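Local coordinates for protein ribokinase, putative (Burkholderia thailandensis, PDB 3B1P) that probably phosphorylates nucleosides such as inosine as a PfkB-family (ribokinase-like) kinase, and binds inosine and ADP, at residues T3-S8 and G48-I53; I9-I14 and M42-G47; P96-A101 and P119-Q124; N111-A116 and D247-G252. All coordinates share one frame; numbering follows the deposited sequence.

Contact 1: T3-S8 and G48-I53; sequences TLICGS and GCAGNI. With NOS (inosine), chain B.
With chi1 of 58°, the hydroxyl of S8 is tucked between its own backbone N and carbonyl carbon, and from there OG faces the first turn of the helix that begins at C49. C49 N donates to S8 OG over 2.8 Å in a nearly straight bond (169°), while OG donates a hydrogen bond to N3 of the inosine base, 2.9 Å away. Both roles of the hydroxyl are thereby fixed: it accepts from the helix start and donates to the purine. The S8 carbonyl covers the next amide, A50 N to S8 O 2.8 Å, in the carbonyl plane, with a weak, longer bond from G51 N. A loop residue thus satisfies amides that have no earlier helical turn to pair with. G48, in the N-cap position, has its N 3.0 Å from O3' of the ribose, and N52 ND2 reaches the same oxygen. The backbones come close here, G7 CA lying 4.5 Å from A50 CA. Further from the ligand the chemistry turns apolar: in the conformer described, CG2 of I5 lies 3.9 Å from CB of A50 and from CB of I53. Strand 3-6 runs between strands 64-71 and 138-141 of the large sheet, and helix 49-59 packs over it, with I53 also meeting I140 of strand 138-141 and L260 of helix 251-264.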
# COMPACT_ATOMS: atom_id res chain seq x y z
N THR A 3 23.25 -13.94 -21.22
CA THR A 3 23.23 -13.13 -19.99
C THR A 3 22.35 -13.83 -18.97
O THR A 3 21.16 -14.06 -19.26
CB THR A 3 22.65 -11.76 -20.31
OG1 THR A 3 23.45 -11.21 -21.38
CG2 THR A 3 22.81 -10.83 -19.10
N LEU A 4 22.92 -14.06 -17.79
CA LEU A 4 22.18 -14.80 -16.75
C LEU A 4 21.43 -13.76 -15.93
O LEU A 4 22.06 -12.81 -15.46
CB LEU A 4 23.14 -15.59 -15.88
CG LEU A 4 22.55 -16.57 -14.84
CD1 LEU A 4 21.93 -17.74 -15.63
CD2 LEU A 4 23.59 -17.07 -13.88
N ILE A 5 20.14 -13.97 -15.74
CA ILE A 5 19.35 -13.01 -15.00
C ILE A 5 18.79 -13.64 -13.75
O ILE A 5 17.83 -14.41 -13.78
CB ILE A 5 18.28 -12.42 -15.80
CG1 ILE A 5 18.87 -11.75 -17.03
CG2 ILE A 5 17.52 -11.39 -14.99
CD1 ILE A 5 17.90 -11.65 -18.05
N CYS A 6 19.43 -13.28 -12.64
CA CYS A 6 19.12 -13.98 -11.37
C CYS A 6 18.16 -13.05 -10.61
O CYS A 6 18.40 -11.85 -10.50
CB CYS A 6 20.33 -14.25 -10.53
SG CYS A 6 21.64 -15.24 -11.29
N GLY A 7 17.06 -13.60 -10.15
CA GLY A 7 16.13 -12.81 -9.35
C GLY A 7 14.80 -13.44 -9.24
O GLY A 7 14.59 -14.61 -9.63
N SER A 8 13.83 -12.69 -8.72
CA SER A 8 12.51 -13.24 -8.47
C SER A 8 11.72 -13.44 -9.77
O SER A 8 11.92 -12.74 -10.80
CB SER A 8 11.71 -12.34 -7.52
OG SER A 8 11.58 -11.05 -8.05
N GLY A 48 8.07 -10.23 -11.17
CA GLY A 48 9.29 -10.75 -10.60
C GLY A 48 10.45 -9.99 -11.29
O GLY A 48 10.38 -9.73 -12.53
N CYS A 49 11.55 -9.76 -10.57
CA CYS A 49 12.58 -8.84 -11.10
C CYS A 49 13.28 -9.54 -12.24
O CYS A 49 13.53 -8.95 -13.30
CB CYS A 49 13.60 -8.46 -10.05
SG CYS A 49 12.71 -7.57 -8.70
N ALA A 50 13.53 -10.84 -12.07
CA ALA A 50 14.17 -11.57 -13.17
C ALA A 50 13.30 -11.68 -14.38
O ALA A 50 13.83 -11.61 -15.54
CB ALA A 50 14.70 -12.96 -12.74
N GLY A 51 11.99 -11.94 -14.19
CA GLY A 51 11.04 -11.97 -15.30
C GLY A 51 11.04 -10.67 -16.09
O GLY A 51 11.12 -10.65 -17.32
N ASN A 52 11.01 -9.56 -15.36
CA ASN A 52 10.90 -8.24 -16.01
C ASN A 52 12.19 -7.89 -16.74
O ASN A 52 12.13 -7.34 -17.85
CB ASN A 52 10.66 -7.13 -14.92
CG ASN A 52 9.36 -7.37 -14.12
OD1 ASN A 52 8.44 -8.08 -14.55
ND2 ASN A 52 9.28 -6.72 -12.92
N ILE A 53 13.34 -8.12 -16.11
CA ILE A 53 14.65 -7.76 -16.72
C ILE A 53 14.89 -8.65 -17.95
O ILE A 53 15.28 -8.14 -19.00
CB ILE A 53 15.78 -7.95 -15.75
CG1 ILE A 53 15.59 -6.98 -14.57
CG2 ILE A 53 17.18 -7.70 -16.42
CD1 ILE A 53 16.50 -7.37 -13.35
N9 NOS B . 9.27 -7.66 -6.13
C4 NOS B . 10.15 -8.40 -5.45
N3 NOS B . 11.09 -9.35 -5.75
C2 NOS B . 11.88 -9.91 -4.81
N1 NOS B . 11.76 -9.52 -3.50
C6 NOS B . 10.85 -8.60 -3.09
O6 NOS B . 10.83 -8.22 -1.79
C5 NOS B . 10.01 -7.89 -4.06
N7 NOS B . 9.05 -6.96 -4.03
C8 NOS B . 8.57 -6.80 -5.31
C5' NOS B . 9.37 -4.73 -9.71
O5' NOS B . 10.79 -4.44 -9.80
C4' NOS B . 9.21 -6.21 -9.32
O4' NOS B . 9.69 -6.41 -7.99
C1' NOS B . 9.12 -7.70 -7.59
C2' NOS B . 7.72 -7.63 -8.10
O2' NOS B . 7.39 -8.97 -8.49
C3' NOS B . 7.77 -6.68 -9.29
O3' NOS B . 7.43 -7.36 -10.54

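Contact 2: I9-I14 and M42-G47; sequences IAYDNI and MRREFG. With NOS (inosine), chain B.
A10 and D12 form antiparallel hydrogen-bonded pairs with G47 and E45, and Y11 faces F46 in the non-hydrogen-bonded pair between them; the short strand segments make an angle of 132°. The rungs are unequal. D12 N meets E45 O at 2.8 Å, whereas A10 N to G47 O is longer, 3.1 Å. On the face shared by Y11, R44 and F46, the R44 guanidinium lies flat on the phenol ring, CZ 3.8 Å from the ring centroid and the planes only 5° apart, a stacked cation-pi pair. R44 gets there by leaving the backbone with CG anti to N (chi1 -168°) and bending at chi3, which brings CD and NE across CB and CG of Y11. At the ring's edge, CE2 of F46 comes within 3.9 Å of Y11 CE1, and Y11 OH is held by the carbonyl of D74. The other face carries D12, whose carboxylate spans the ribose diol: O2' donates to D12 OD1 at 2.7 Å, while O3' lies so close to OD2 that the length of that bond is doubtful. G47 CA lies 3.6 Å from D12 OD2, the backbone passing close beside the carboxylate. E45, on the same face, turns away to a salt bridge with R43, its OE2 3.0 Å from R43 NE. The chemistry thus divides by face: cation and aromatic ring stack on one, while on the other an acid faces the ribose diol.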
# COMPACT_ATOMS: atom_id res chain seq x y z
N ILE A 9 10.85 -14.43 -9.72
CA ILE A 9 9.87 -14.66 -10.76
C ILE A 9 8.57 -14.76 -10.03
O ILE A 9 8.44 -15.55 -9.09
CB ILE A 9 10.17 -15.93 -11.60
CG1 ILE A 9 11.66 -15.99 -11.95
CG2 ILE A 9 9.23 -15.99 -12.80
CD1 ILE A 9 12.12 -17.40 -12.56
N ALA A 10 7.62 -13.94 -10.42
CA ALA A 10 6.50 -13.70 -9.54
C ALA A 10 5.26 -13.23 -10.26
O ALA A 10 5.31 -12.71 -11.42
CB ALA A 10 6.92 -12.69 -8.44
N TYR A 11 4.10 -13.41 -9.62
CA TYR A 11 2.89 -12.85 -10.15
C TYR A 11 2.55 -11.57 -9.38
O TYR A 11 2.54 -11.59 -8.12
CB TYR A 11 1.70 -13.84 -10.03
CG TYR A 11 1.88 -15.09 -10.86
CD1 TYR A 11 1.90 -15.04 -12.26
CD2 TYR A 11 2.03 -16.34 -10.24
CE1 TYR A 11 2.05 -16.20 -13.04
CE2 TYR A 11 2.20 -17.52 -10.98
CZ TYR A 11 2.20 -17.44 -12.40
OH TYR A 11 2.36 -18.62 -13.12
N ASP A 12 2.25 -10.50 -10.10
CA ASP A 12 2.06 -9.18 -9.48
C ASP A 12 0.61 -8.76 -9.49
O ASP A 12 -0.08 -8.96 -10.51
CB ASP A 12 2.85 -8.05 -10.24
CG ASP A 12 4.32 -8.14 -10.05
OD1 ASP A 12 4.83 -8.86 -9.20
OD2 ASP A 12 5.04 -7.45 -10.80
N ASN A 13 0.16 -8.16 -8.38
CA ASN A 13 -1.13 -7.51 -8.32
C ASN A 13 -0.88 -6.04 -7.98
O ASN A 13 -0.49 -5.75 -6.85
CB ASN A 13 -1.97 -8.20 -7.23
CG ASN A 13 -2.11 -9.69 -7.49
OD1 ASN A 13 -1.31 -10.49 -7.00
ND2 ASN A 13 -3.07 -10.04 -8.31
N ILE A 14 -1.10 -5.14 -8.94
CA ILE A 14 -0.64 -3.74 -8.83
C ILE A 14 -1.81 -2.80 -8.67
O ILE A 14 -2.75 -2.81 -9.49
CB ILE A 14 0.23 -3.38 -10.09
CG1 ILE A 14 1.46 -4.27 -10.09
CG2 ILE A 14 0.57 -1.88 -10.04
CD1 ILE A 14 2.20 -4.37 -11.50
N MET A 42 -9.04 -6.31 -9.86
CA MET A 42 -7.65 -6.79 -9.82
C MET A 42 -7.32 -7.71 -11.00
O MET A 42 -8.12 -8.54 -11.38
CB MET A 42 -7.38 -7.54 -8.53
CG MET A 42 -7.57 -6.70 -7.26
SD MET A 42 -6.58 -7.25 -5.84
CE MET A 42 -7.19 -8.92 -5.48
N ARG A 43 -6.14 -7.52 -11.59
CA ARG A 43 -5.65 -8.45 -12.62
C ARG A 43 -4.23 -8.83 -12.31
O ARG A 43 -3.40 -7.99 -11.96
CB ARG A 43 -5.75 -7.90 -14.06
CG ARG A 43 -5.53 -6.42 -14.26
CD ARG A 43 -5.73 -6.00 -15.73
NE ARG A 43 -4.59 -6.39 -16.56
CZ ARG A 43 -4.59 -7.33 -17.51
NH1 ARG A 43 -5.71 -7.99 -17.82
NH2 ARG A 43 -3.47 -7.59 -18.18
N ARG A 44 -3.95 -10.12 -12.39
CA ARG A 44 -2.66 -10.63 -12.09
C ARG A 44 -1.80 -10.30 -13.32
O ARG A 44 -2.33 -10.31 -14.44
CB ARG A 44 -2.77 -12.11 -11.84
CG ARG A 44 -1.56 -12.72 -11.25
CD ARG A 44 -1.73 -14.23 -11.07
NE ARG A 44 -1.70 -14.97 -12.34
CZ ARG A 44 -1.65 -16.31 -12.43
NH1 ARG A 44 -1.60 -17.03 -11.32
NH2 ARG A 44 -1.63 -16.92 -13.62
N GLU A 45 -0.55 -9.89 -13.09
CA GLU A 45 0.42 -9.64 -14.17
C GLU A 45 1.64 -10.49 -13.97
O GLU A 45 1.95 -10.92 -12.87
CB GLU A 45 0.87 -8.17 -14.22
CG GLU A 45 -0.24 -7.15 -14.24
CD GLU A 45 -0.89 -6.92 -15.62
OE1 GLU A 45 -0.60 -7.62 -16.61
OE2 GLU A 45 -1.74 -6.00 -15.69
N PHE A 46 2.37 -10.74 -15.06
CA PHE A 46 3.61 -11.43 -15.03
C PHE A 46 4.68 -10.45 -14.55
O PHE A 46 4.82 -9.36 -15.12
CB PHE A 46 3.96 -11.95 -16.42
CG PHE A 46 3.01 -13.02 -16.89
CD1 PHE A 46 2.04 -12.75 -17.84
CD2 PHE A 46 3.13 -14.30 -16.38
CE1 PHE A 46 1.15 -13.78 -18.29
CE2 PHE A 46 2.25 -15.33 -16.80
CZ PHE A 46 1.28 -15.07 -17.77
N GLY A 47 5.37 -10.86 -13.49
CA GLY A 47 6.39 -10.02 -12.86
C GLY A 47 7.53 -10.79 -12.26
O GLY A 47 7.94 -11.84 -12.74
N9 NOS B . 9.27 -7.66 -6.13
C4 NOS B . 10.15 -8.40 -5.45
N3 NOS B . 11.09 -9.35 -5.75
C2 NOS B . 11.88 -9.91 -4.81
N1 NOS B . 11.76 -9.52 -3.50
C6 NOS B . 10.85 -8.60 -3.09
O6 NOS B . 10.83 -8.22 -1.79
C5 NOS B . 10.01 -7.89 -4.06
N7 NOS B . 9.05 -6.96 -4.03
C8 NOS B . 8.57 -6.80 -5.31
C5' NOS B . 9.37 -4.73 -9.71
O5' NOS B . 10.79 -4.44 -9.80
C4' NOS B . 9.21 -6.21 -9.32
O4' NOS B . 9.69 -6.41 -7.99
C1' NOS B . 9.12 -7.70 -7.59
C2' NOS B . 7.72 -7.63 -8.10
O2' NOS B . 7.39 -8.97 -8.49
C3' NOS B . 7.77 -6.68 -9.29
O3' NOS B . 7.43 -7.36 -10.54
O HOH W 1 -2.26 -5.81 -11.30

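Contact 3: P96-A101 and P119-Q124; sequences PDTYSA and PGAMMQ. With NOS (inosine), chain B.
Y99 O receives A121 N at 2.9 Å, and this is the one direct hydrogen bond between 96-101 and 119-124. The same carbonyl also takes a CA-H...O contact from G120, whose CA lies 3.5 Å from Y99 O. Around this bond the packing is light: A101 CB lies 3.3 Å from P119 O and 4.2 Å from CB of M122, while T98 CG2 and NE2 of Q124 approach to 4.0 Å, one from each segment. M122 carries the contact toward the ligand. With CG anti to the backbone N (chi1 -170°) and a bend at chi3, its SD comes within 3.6 Å of C2 of the inosine base. Further out, the 121-123 turn of 3-10 helix is tied to T69 through the A121 carbonyl; S100 OG binds D74 and the amide of G71, and T98 OG1 binds the L95 carbonyl. P119 packs on L38 of the second subunit. The chemistry implies a joint fastened by its main chain, from which one thioether reaches obliquely toward the C2 side of the purine.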
# COMPACT_ATOMS: atom_id res chain seq x y z
N PRO A 96 8.31 -28.64 -6.35
CA PRO A 96 7.07 -29.35 -6.14
C PRO A 96 6.25 -28.81 -4.96
O PRO A 96 6.86 -28.44 -3.98
CB PRO A 96 7.53 -30.79 -5.81
CG PRO A 96 8.94 -30.74 -5.47
CD PRO A 96 9.52 -29.49 -6.23
N ASP A 97 4.92 -28.77 -5.09
CA ASP A 97 3.99 -28.57 -3.98
C ASP A 97 4.28 -27.26 -3.25
O ASP A 97 4.23 -27.19 -2.03
CB ASP A 97 4.08 -29.75 -3.02
CG ASP A 97 3.39 -30.98 -3.58
OD1 ASP A 97 4.05 -31.98 -3.57
OD2 ASP A 97 2.22 -30.91 -4.04
N THR A 98 4.68 -26.26 -4.04
CA THR A 98 4.95 -24.92 -3.53
C THR A 98 4.25 -23.94 -4.48
O THR A 98 3.95 -24.29 -5.62
CB THR A 98 6.45 -24.62 -3.46
OG1 THR A 98 7.02 -24.70 -4.75
CG2 THR A 98 7.16 -25.63 -2.64
N TYR A 99 3.89 -22.74 -3.98
CA TYR A 99 3.30 -21.70 -4.83
C TYR A 99 4.37 -20.69 -5.24
O TYR A 99 5.33 -20.50 -4.53
CB TYR A 99 2.23 -20.88 -4.09
CG TYR A 99 0.96 -21.61 -3.88
CD1 TYR A 99 -0.16 -21.31 -4.63
CD2 TYR A 99 0.87 -22.59 -2.89
CE1 TYR A 99 -1.36 -22.00 -4.43
CE2 TYR A 99 -0.31 -23.28 -2.70
CZ TYR A 99 -1.41 -22.97 -3.46
OH TYR A 99 -2.58 -23.65 -3.24
N SER A 100 4.16 -20.08 -6.39
CA SER A 100 5.10 -19.05 -6.91
C SER A 100 4.96 -17.78 -6.11
O SER A 100 3.87 -17.48 -5.55
CB SER A 100 4.72 -18.74 -8.34
OG SER A 100 4.86 -19.92 -9.14
N ALA A 101 6.04 -17.01 -6.07
CA ALA A 101 6.00 -15.66 -5.43
C ALA A 101 4.84 -14.80 -5.91
O ALA A 101 4.46 -14.82 -7.09
CB ALA A 101 7.32 -14.94 -5.64
N PRO A 119 6.45 -14.76 -0.56
CA PRO A 119 7.58 -15.21 -1.41
C PRO A 119 7.44 -16.62 -1.97
O PRO A 119 8.01 -16.91 -3.04
CB PRO A 119 8.78 -15.11 -0.51
CG PRO A 119 8.22 -15.23 0.90
CD PRO A 119 6.88 -14.60 0.86
N GLY A 120 6.75 -17.50 -1.26
CA GLY A 120 6.63 -18.87 -1.78
C GLY A 120 7.96 -19.47 -2.19
O GLY A 120 8.95 -19.50 -1.46
N ALA A 121 7.98 -19.96 -3.43
CA ALA A 121 9.16 -20.64 -3.98
C ALA A 121 10.41 -19.79 -4.06
O ALA A 121 11.52 -20.27 -4.08
CB ALA A 121 8.82 -21.23 -5.40
N MET A 122 10.25 -18.46 -4.05
CA MET A 122 11.42 -17.62 -3.99
C MET A 122 12.33 -17.88 -2.81
O MET A 122 13.54 -17.68 -2.85
CB MET A 122 11.01 -16.12 -4.06
CG MET A 122 12.28 -15.22 -4.24
SD MET A 122 11.87 -13.46 -4.01
CE MET A 122 12.10 -13.27 -2.21
N MET A 123 11.75 -18.38 -1.71
CA MET A 123 12.49 -18.74 -0.49
C MET A 123 13.59 -19.77 -0.73
O MET A 123 14.48 -19.88 0.05
CB MET A 123 11.53 -19.29 0.58
CG MET A 123 10.62 -18.24 1.20
SD MET A 123 9.47 -18.90 2.45
CE MET A 123 8.23 -19.68 1.40
N GLN A 124 13.45 -20.55 -1.79
CA GLN A 124 14.39 -21.62 -2.11
C GLN A 124 15.21 -21.27 -3.31
O GLN A 124 15.75 -22.18 -3.95
CB GLN A 124 13.65 -22.94 -2.35
CG GLN A 124 12.92 -23.42 -1.08
CD GLN A 124 12.16 -24.70 -1.29
OE1 GLN A 124 12.75 -25.78 -1.30
NE2 GLN A 124 10.84 -24.61 -1.48
N9 NOS B . 9.27 -7.66 -6.13
C4 NOS B . 10.15 -8.40 -5.45
N3 NOS B . 11.09 -9.35 -5.75
C2 NOS B . 11.88 -9.91 -4.81
N1 NOS B . 11.76 -9.52 -3.50
C6 NOS B . 10.85 -8.60 -3.09
O6 NOS B . 10.83 -8.22 -1.79
C5 NOS B . 10.01 -7.89 -4.06
N7 NOS B . 9.05 -6.96 -4.03
C8 NOS B . 8.57 -6.80 -5.31
C5' NOS B . 9.37 -4.73 -9.71
O5' NOS B . 10.79 -4.44 -9.80
C4' NOS B . 9.21 -6.21 -9.32
O4' NOS B . 9.69 -6.41 -7.99
C1' NOS B . 9.12 -7.70 -7.59
C2' NOS B . 7.72 -7.63 -8.10
O2' NOS B . 7.39 -8.97 -8.49
C3' NOS B . 7.77 -6.68 -9.29
O3' NOS B . 7.43 -7.36 -10.54

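Contact 4: N111-A116 and D247-G252; sequences NNQITA and DPTGCG. With ADP (adenosine-5'-diphosphate), chain C.
The N-terminal start of helix 251-264, preceded by an Asx turn and a type II beta turn, probably corresponds to the anion hole of PfkB-family kinases, here in a GCGD sequence, and the loop leading into strand 114-118 closes over it. N111 packs against P248, its CG 3.4 Å from the proline CB, the side chain running alongside the ring and antiparallel to it. This sets the N111 amide toward ADP: N111 ND2 donates to O1A of the alpha phosphate at 3.0 Å and 164°, and more weakly to O1B of the beta phosphate. O1B is also held by the amide of G252, in the first turn of the helix, where the N-terminal dipole would be expected to favour a negative charge. A water joins the two segments here, accepting from G250 N and weakly from N111 ND2 while donating to O1B. Nearer the inosine, Q113 reaches over T249, roughly perpendicular to it; its chain bends at chi2 (-142°), placing Q113 NE2 2.7 Å from T249 OG1 in a weak bond with an angle of 124°. The second subunit adds to the site, with H31 packing on N111 and also binding ADP. D247 fixes T249 through a single oxygen: D247 OD1 accepts T249 N at 2.9 Å from above the carboxylate plane, and T249 OG1 at 2.7 Å on its syn lone pair.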
# COMPACT_ATOMS: atom_id res chain seq x y z
N ASN A 111 6.42 6.18 -8.58
CA ASN A 111 7.02 4.88 -8.33
C ASN A 111 7.48 4.65 -6.90
O ASN A 111 8.42 3.89 -6.62
CB ASN A 111 8.20 4.64 -9.34
CG ASN A 111 8.42 3.17 -9.69
OD1 ASN A 111 7.65 2.26 -9.30
ND2 ASN A 111 9.48 2.92 -10.46
N ASN A 112 6.78 5.28 -5.96
CA ASN A 112 6.90 4.85 -4.55
C ASN A 112 6.20 3.51 -4.17
O ASN A 112 5.03 3.45 -3.70
CB ASN A 112 6.34 5.93 -3.67
CG ASN A 112 7.15 7.24 -3.74
OD1 ASN A 112 8.35 7.24 -3.54
ND2 ASN A 112 6.47 8.35 -3.98
N GLN A 113 6.90 2.42 -4.25
CA GLN A 113 6.22 1.16 -4.16
C GLN A 113 6.25 0.72 -2.73
O GLN A 113 7.35 0.60 -2.13
CB GLN A 113 6.92 0.12 -5.04
CG GLN A 113 6.92 0.60 -6.49
CD GLN A 113 6.69 -0.53 -7.42
OE1 GLN A 113 7.29 -1.63 -7.28
NE2 GLN A 113 5.79 -0.29 -8.38
N ILE A 114 5.05 0.42 -2.21
CA ILE A 114 4.97 -0.32 -0.94
C ILE A 114 4.35 -1.70 -1.26
O ILE A 114 3.21 -1.76 -1.69
CB ILE A 114 4.12 0.47 0.08
CG1 ILE A 114 4.76 1.86 0.38
CG2 ILE A 114 3.98 -0.37 1.38
CD1 ILE A 114 3.84 2.81 1.19
N THR A 115 5.11 -2.78 -1.08
CA THR A 115 4.72 -4.11 -1.56
C THR A 115 4.59 -5.10 -0.43
O THR A 115 5.56 -5.30 0.32
CB THR A 115 5.84 -4.63 -2.51
OG1 THR A 115 5.84 -3.75 -3.64
CG2 THR A 115 5.53 -6.00 -3.02
N ALA A 116 3.44 -5.78 -0.38
CA ALA A 116 3.25 -6.92 0.50
C ALA A 116 3.64 -8.14 -0.35
O ALA A 116 3.01 -8.42 -1.36
CB ALA A 116 1.81 -6.97 0.91
N ASP A 247 1.86 3.43 -15.29
CA ASP A 247 2.27 2.51 -14.20
C ASP A 247 3.79 2.43 -14.24
O ASP A 247 4.34 1.88 -15.17
CB ASP A 247 1.69 1.11 -14.39
CG ASP A 247 2.15 0.12 -13.31
OD1 ASP A 247 2.71 0.55 -12.27
OD2 ASP A 247 1.89 -1.08 -13.50
N PRO A 248 4.46 2.96 -13.21
CA PRO A 248 5.91 2.90 -13.19
C PRO A 248 6.45 1.55 -12.67
O PRO A 248 7.64 1.36 -12.66
CB PRO A 248 6.29 4.03 -12.21
CG PRO A 248 5.12 3.93 -11.20
CD PRO A 248 3.95 3.85 -12.14
N THR A 249 5.59 0.62 -12.19
CA THR A 249 6.14 -0.64 -11.68
C THR A 249 6.99 -1.39 -12.71
O THR A 249 6.50 -1.71 -13.79
CB THR A 249 5.00 -1.60 -11.27
OG1 THR A 249 4.10 -0.86 -10.45
CG2 THR A 249 5.56 -2.77 -10.52
N GLY A 250 8.24 -1.66 -12.34
CA GLY A 250 9.20 -2.34 -13.20
C GLY A 250 9.90 -1.43 -14.19
O GLY A 250 10.59 -1.95 -15.07
N CYS A 251 9.75 -0.09 -14.04
CA CYS A 251 10.60 0.84 -14.88
C CYS A 251 12.06 0.50 -14.68
O CYS A 251 12.81 0.46 -15.67
CB CYS A 251 10.34 2.32 -14.58
SG CYS A 251 8.88 2.90 -15.38
N GLY A 252 12.51 0.33 -13.42
CA GLY A 252 13.93 0.06 -13.19
C GLY A 252 14.34 -1.24 -13.86
O GLY A 252 15.47 -1.39 -14.31
PB ADP C . 12.78 1.86 -10.17
O1B ADP C . 11.67 1.13 -10.88
O2B ADP C . 12.35 2.63 -8.93
O3B ADP C . 13.94 1.02 -9.87
PA ADP C . 13.04 4.43 -11.59
O1A ADP C . 11.68 4.92 -11.10
O2A ADP C . 14.21 5.32 -11.21
O3A ADP C . 13.39 2.93 -11.23
O5' ADP C . 12.83 4.36 -13.19
C5' ADP C . 13.93 3.84 -13.95
C4' ADP C . 14.06 4.64 -15.26
O4' ADP C . 12.82 4.57 -15.97
C3' ADP C . 14.30 6.11 -15.09
O3' ADP C . 15.69 6.39 -14.85
C2' ADP C . 13.73 6.67 -16.38
O2' ADP C . 14.78 6.50 -17.37
C1' ADP C . 12.52 5.77 -16.68
N9 ADP C . 11.36 6.41 -16.03
C8 ADP C . 10.87 6.23 -14.75
N7 ADP C . 9.86 7.12 -14.50
C5 ADP C . 9.68 7.84 -15.68
C6 ADP C . 8.77 8.93 -16.15
N6 ADP C . 7.82 9.43 -15.31
N1 ADP C . 8.94 9.40 -17.41
C2 ADP C . 9.90 8.89 -18.24
N3 ADP C . 10.76 7.92 -17.88
C4 ADP C . 10.68 7.37 -16.65
O HOH W 2 9.57 -0.43 -10.23

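Contacts 1, 2 and 4 are buried, whereas contact 3 is partly exposed, its centre about 20 Å from the chain's centre. Contact 1 belongs to the large mixed sheet; contact 2 lies in the four-stranded sheet, which contact 4 also reaches. Strand 44-47 runs on into the helix of contact 1, and residues 9-14 follow directly after 3-8, so contacts 1 and 2 meet around one ribose. Contact 3 joins this group where A101 lies beside Y11 and M122 beside S8. The chemistry changes with place: a serine hydroxyl at the purine, amides at the ribose, a carboxylate at the diol, a thioether beside the base, and a helix-start amide, a water and an asparagine side chain at the ADP phosphates in contact 4.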